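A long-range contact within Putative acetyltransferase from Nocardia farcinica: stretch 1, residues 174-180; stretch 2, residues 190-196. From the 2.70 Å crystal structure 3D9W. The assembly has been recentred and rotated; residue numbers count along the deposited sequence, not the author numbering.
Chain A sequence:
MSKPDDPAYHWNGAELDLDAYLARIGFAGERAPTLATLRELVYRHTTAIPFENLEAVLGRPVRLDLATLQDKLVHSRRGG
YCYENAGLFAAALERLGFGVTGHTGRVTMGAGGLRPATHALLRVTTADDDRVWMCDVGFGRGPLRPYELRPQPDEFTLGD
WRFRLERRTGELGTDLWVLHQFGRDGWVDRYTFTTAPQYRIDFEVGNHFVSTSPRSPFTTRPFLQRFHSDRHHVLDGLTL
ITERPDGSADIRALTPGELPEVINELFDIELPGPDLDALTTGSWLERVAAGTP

Stretch 1 174-180: TDLWVLH
Stretch 2 (190-196) RYTFTTA

How do the two backbones run against each other? Both are extended strands, the first reaching Leu 179 and His 180, the second covering Arg 190 to Phe 193 before it gives way to a loop. They are antiparallel, with an angle of 163° between their N-to-C directions and a closest axial approach of 4.6 Å. Trp 177 lies opposite Phe 193 (CA to CA 5.2 Å) and Val 178 opposite Thr 192 (CA to CA 4.5 Å). Trp 177 at phi/psi -89/147 and Val 178 at -136/116 face Thr 192 at -132/153 and Phe 193 at -155/156. Arg 190, at -71/-66, departs from extended values.

Which backbone atoms lock this register? Trp 177 and Phe 193 bond reciprocally: Trp 177 N donates to Phe 193 O at 2.9 Å, and Phe 193 N to Trp 177 O at 3.0 Å. Further along, Arg 190 N donates to Leu 179 O at 2.9 Å, whereas the bond from Leu 179 N to Tyr 191 O is weak at 3.3 Å. Between these pairs, CA-H...O contacts join Thr 192 CA to Trp 177 O at 3.0 Å and Val 178 CA to Tyr 191 O at 3.5 Å.

What fills the face carrying Trp 177, Leu 179, Tyr 191 and Phe 193? These residues are buried, and their broad apolar surfaces suit close packing. Trp 177 (chi1 m, chi2 85°) and Phe 193 (chi1 p, chi2 -85°) form an offset stack: the five-membered ring and the phenyl ring have centroids 4.8 Å apart and planes at 15°. Trp 177 CB sits over the phenyl face, 3.4 Å from Phe 193 CE1. Leu 179 (t, p) places CB 3.8 Å from Tyr 191 CE1, the tyrosine having chi1 p and chi2 58°; Tyr 191 OH is hydrogen-bonded elsewhere in the structure.

How do the other face and the ends differ? Val 178 (t) and Thr 192 (p) share the other face, their small branched side chains meeting at 4.1 Å between Val 178 CG1 and Thr 192 CG2. Leu 176 (t, p) starts sideways, yet its CD1 comes within 3.9 Å of Thr 192 CB. Beyond the strand, Thr 195 (p) brings CG2 to 3.6 Å from Trp 177 NE1. At the other end Arg 190 (t, t, m, chi4 -162°) lays its aliphatic part beside leucine, Leu 179 CD2 to Arg 190 CD being 4.3 Å. Altogether the stretches bury 578 Å², both sides summed.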

ATOM      1  N   THR A 174     -19.120 -12.287  13.065  1.00 27.24           N
ATOM      2  CA  THR A 174     -18.311 -12.221  11.871  1.00 27.72           C
ATOM      3  C   THR A 174     -16.840 -12.130  12.232  1.00 27.39           C
ATOM      4  O   THR A 174     -16.486 -11.704  13.329  1.00 27.80           O
ATOM      5  CB  THR A 174     -18.670 -10.989  11.085  1.00 28.82           C
ATOM      6  OG1 THR A 174     -18.519  -9.848  11.939  1.00 31.17           O
ATOM      7  CG2 THR A 174     -20.110 -11.063  10.618  1.00 29.87           C
ATOM      8  N   ASP A 175     -15.983 -12.529  11.304  1.00 27.22           N
ATOM      9  CA  ASP A 175     -14.548 -12.461  11.523  1.00 27.50           C
ATOM     10  C   ASP A 175     -14.060 -11.020  11.490  1.00 28.35           C
ATOM     11  O   ASP A 175     -14.446 -10.243  10.608  1.00 29.24           O
ATOM     12  CB  ASP A 175     -13.801 -13.230  10.439  1.00 27.90           C
ATOM     13  CG  ASP A 175     -13.712 -14.692  10.734  1.00 29.58           C
ATOM     14  OD1 ASP A 175     -13.983 -15.068  11.895  1.00 29.63           O
ATOM     15  OD2 ASP A 175     -13.358 -15.460   9.809  1.00 30.24           O
ATOM     16  N   LEU A 176     -13.224 -10.663  12.456  1.00 27.17           N
ATOM     17  CA  LEU A 176     -12.645  -9.333  12.488  1.00 26.37           C
ATOM     18  C   LEU A 176     -11.156  -9.522  12.736  1.00 26.10           C
ATOM     19  O   LEU A 176     -10.736  -9.813  13.852  1.00 27.28           O
ATOM     20  CB  LEU A 176     -13.262  -8.486  13.598  1.00 27.10           C
ATOM     21  CG  LEU A 176     -12.712  -7.056  13.659  1.00 27.87           C
ATOM     22  CD1 LEU A 176     -13.057  -6.291  12.377  1.00 25.31           C
ATOM     23  CD2 LEU A 176     -13.289  -6.359  14.877  1.00 28.36           C
ATOM     24  N   TRP A 177     -10.357  -9.381  11.686  1.00 24.79           N
ATOM     25  CA  TRP A 177      -8.924  -9.560  11.826  1.00 23.39           C
ATOM     26  C   TRP A 177      -8.230  -8.268  12.204  1.00 23.05           C
ATOM     27  O   TRP A 177      -8.650  -7.183  11.799  1.00 23.00           O
ATOM     28  CB  TRP A 177      -8.319 -10.092  10.531  1.00 23.21           C
ATOM     29  CG  TRP A 177      -8.867 -11.403  10.096  1.00 21.78           C
ATOM     30  CD1 TRP A 177     -10.002 -11.620   9.364  1.00 22.37           C
ATOM     31  CD2 TRP A 177      -8.302 -12.683  10.352  1.00 21.26           C
ATOM     32  NE1 TRP A 177     -10.176 -12.966   9.146  1.00 22.02           N
ATOM     33  CE2 TRP A 177      -9.144 -13.642   9.742  1.00 22.91           C
ATOM     34  CE3 TRP A 177      -7.164 -13.120  11.039  1.00 22.42           C
ATOM     35  CZ2 TRP A 177      -8.880 -15.012   9.798  1.00 24.34           C
ATOM     36  CZ3 TRP A 177      -6.900 -14.477  11.096  1.00 25.02           C
ATOM     37  CH2 TRP A 177      -7.756 -15.412  10.477  1.00 24.71           C
ATOM     38  N   VAL A 178      -7.158  -8.395  12.979  1.00 22.44           N
ATOM     39  CA  VAL A 178      -6.383  -7.244  13.413  1.00 21.27           C
ATOM     40  C   VAL A 178      -4.895  -7.536  13.271  1.00 22.03           C
ATOM     41  O   VAL A 178      -4.364  -8.438  13.918  1.00 23.59           O
ATOM     42  CB  VAL A 178      -6.654  -6.904  14.889  1.00 21.14           C
ATOM     43  CG1 VAL A 178      -6.189  -5.492  15.187  1.00 19.78           C
ATOM     44  CG2 VAL A 178      -8.126  -7.074  15.210  1.00 20.65           C
ATOM     45  N   LEU A 179      -4.226  -6.779  12.411  1.00 21.25           N
ATOM     46  CA  LEU A 179      -2.795  -6.946  12.224  1.00 19.66           C
ATOM     47  C   LEU A 179      -2.108  -5.951  13.154  1.00 19.54           C
ATOM     48  O   LEU A 179      -2.465  -4.776  13.173  1.00 19.44           O
ATOM     49  CB  LEU A 179      -2.411  -6.649  10.779  1.00 19.30           C
ATOM     50  CG  LEU A 179      -0.949  -6.945  10.466  1.00 19.12           C
ATOM     51  CD1 LEU A 179      -0.761  -8.451  10.399  1.00 18.53           C
ATOM     52  CD2 LEU A 179      -0.555  -6.296   9.152  1.00 20.19           C
ATOM     53  N   HIS A 180      -1.132  -6.421  13.925  1.00 19.40           N
ATOM     54  CA  HIS A 180      -0.408  -5.558  14.859  1.00 20.21           C
ATOM     55  C   HIS A 180       1.030  -5.362  14.404  1.00 20.33           C
ATOM     56  O   HIS A 180       1.704  -6.320  14.082  1.00 21.77           O
ATOM     57  CB  HIS A 180      -0.388  -6.183  16.258  1.00 22.79           C
ATOM     58  CG  HIS A 180      -1.733  -6.276  16.911  1.00 23.41           C
ATOM     59  ND1 HIS A 180      -2.270  -5.249  17.656  1.00 25.24           N
ATOM     60  CD2 HIS A 180      -2.638  -7.282  16.948  1.00 23.15           C
ATOM     61  CE1 HIS A 180      -3.447  -5.621  18.128  1.00 24.17           C
ATOM     62  NE2 HIS A 180      -3.695  -6.850  17.713  1.00 23.84           N
ATOM     63  N   ARG A 190      -2.463  -1.861  13.482  1.00 23.25           N
ATOM     64  CA  ARG A 190      -2.367  -1.128  12.240  1.00 23.49           C
ATOM     65  C   ARG A 190      -3.790  -0.935  11.734  1.00 23.24           C
ATOM     66  O   ARG A 190      -4.293   0.186  11.695  1.00 25.83           O
ATOM     67  CB  ARG A 190      -1.527  -1.901  11.209  1.00 24.59           C
ATOM     68  CG  ARG A 190      -1.388  -1.175   9.870  1.00 26.11           C
ATOM     69  CD  ARG A 190      -0.694  -1.995   8.785  1.00 26.98           C
ATOM     70  NE  ARG A 190       0.757  -2.011   8.937  1.00 29.43           N
ATOM     71  CZ  ARG A 190       1.608  -2.337   7.967  1.00 31.19           C
ATOM     72  NH1 ARG A 190       1.149  -2.677   6.767  1.00 31.08           N
ATOM     73  NH2 ARG A 190       2.918  -2.322   8.195  1.00 31.50           N
ATOM     74  N   TYR A 191      -4.452  -2.030  11.382  1.00 21.20           N
ATOM     75  CA  TYR A 191      -5.805  -1.958  10.865  1.00 19.61           C
ATOM     76  C   TYR A 191      -6.619  -3.198  11.177  1.00 19.08           C
ATOM     77  O   TYR A 191      -6.131  -4.136  11.787  1.00 18.52           O
ATOM     78  CB  TYR A 191      -5.758  -1.768   9.348  1.00 21.58           C
ATOM     79  CG  TYR A 191      -4.943  -2.813   8.594  1.00 21.28           C
ATOM     80  CD1 TYR A 191      -5.248  -4.175   8.678  1.00 20.53           C
ATOM     81  CD2 TYR A 191      -3.864  -2.435   7.792  1.00 21.93           C
ATOM     82  CE1 TYR A 191      -4.496  -5.126   7.985  1.00 19.92           C
ATOM     83  CE2 TYR A 191      -3.112  -3.378   7.098  1.00 20.23           C
ATOM     84  CZ  TYR A 191      -3.430  -4.715   7.200  1.00 20.41           C
ATOM     85  OH  TYR A 191      -2.670  -5.636   6.522  1.00 18.29           O
ATOM     86  N   THR A 192      -7.870  -3.193  10.749  1.00 18.94           N
ATOM     87  CA  THR A 192      -8.736  -4.344  10.937  1.00 19.88           C
ATOM     88  C   THR A 192      -9.401  -4.632   9.591  1.00 19.93           C
ATOM     89  O   THR A 192      -9.556  -3.732   8.772  1.00 18.09           O
ATOM     90  CB  THR A 192      -9.847  -4.068  11.958  1.00 21.05           C
ATOM     91  OG1 THR A 192     -10.772  -3.113  11.415  1.00 22.67           O
ATOM     92  CG2 THR A 192      -9.264  -3.544  13.252  1.00 19.73           C
ATOM     93  N   PHE A 193      -9.782  -5.884   9.353  1.00 19.89           N
ATOM     94  CA  PHE A 193     -10.453  -6.224   8.103  1.00 18.89           C
ATOM     95  C   PHE A 193     -11.337  -7.453   8.214  1.00 18.91           C
ATOM     96  O   PHE A 193     -11.138  -8.300   9.085  1.00 18.39           O
ATOM     97  CB  PHE A 193      -9.441  -6.427   6.968  1.00 17.39           C
ATOM     98  CG  PHE A 193      -8.573  -7.642   7.120  1.00 15.98           C
ATOM     99  CD1 PHE A 193      -7.412  -7.592   7.876  1.00 15.96           C
ATOM    100  CD2 PHE A 193      -8.889  -8.820   6.461  1.00 14.31           C
ATOM    101  CE1 PHE A 193      -6.575  -8.694   7.960  1.00 17.36           C
ATOM    102  CE2 PHE A 193      -8.064  -9.924   6.538  1.00 14.50           C
ATOM    103  CZ  PHE A 193      -6.904  -9.866   7.287  1.00 17.02           C
ATOM    104  N   THR A 194     -12.323  -7.531   7.329  1.00 18.88           N
ATOM    105  CA  THR A 194     -13.240  -8.655   7.294  1.00 19.22           C
ATOM    106  C   THR A 194     -12.877  -9.496   6.087  1.00 20.25           C
ATOM    107  O   THR A 194     -11.993  -9.131   5.320  1.00 20.83           O
ATOM    108  CB  THR A 194     -14.716  -8.197   7.166  1.00 18.82           C
ATOM    109  OG1 THR A 194     -14.931  -7.561   5.898  1.00 17.48           O
ATOM    110  CG2 THR A 194     -15.068  -7.239   8.288  1.00 16.99           C
ATOM    111  N   THR A 195     -13.551 -10.622   5.912  1.00 21.12           N
ATOM    112  CA  THR A 195     -13.245 -11.471   4.780  1.00 22.38           C
ATOM    113  C   THR A 195     -14.280 -11.350   3.686  1.00 22.39           C
ATOM    114  O   THR A 195     -14.430 -12.237   2.849  1.00 24.26           O
ATOM    115  CB  THR A 195     -13.132 -12.926   5.204  1.00 23.41           C
ATOM    116  OG1 THR A 195     -14.284 -13.280   5.970  1.00 25.39           O
ATOM    117  CG2 THR A 195     -11.872 -13.139   6.023  1.00 22.09           C
ATOM    118  N   ALA A 196     -14.998 -10.238   3.696  1.00 23.15           N
ATOM    119  CA  ALA A 196     -16.013  -9.980   2.681  1.00 23.21           C
ATOM    120  C   ALA A 196     -15.335  -9.839   1.314  1.00 23.67           C
ATOM    121  O   ALA A 196     -14.388  -9.060   1.164  1.00 23.65           O
ATOM    122  CB  ALA A 196     -16.761  -8.700   3.016  1.00 21.07           C
TER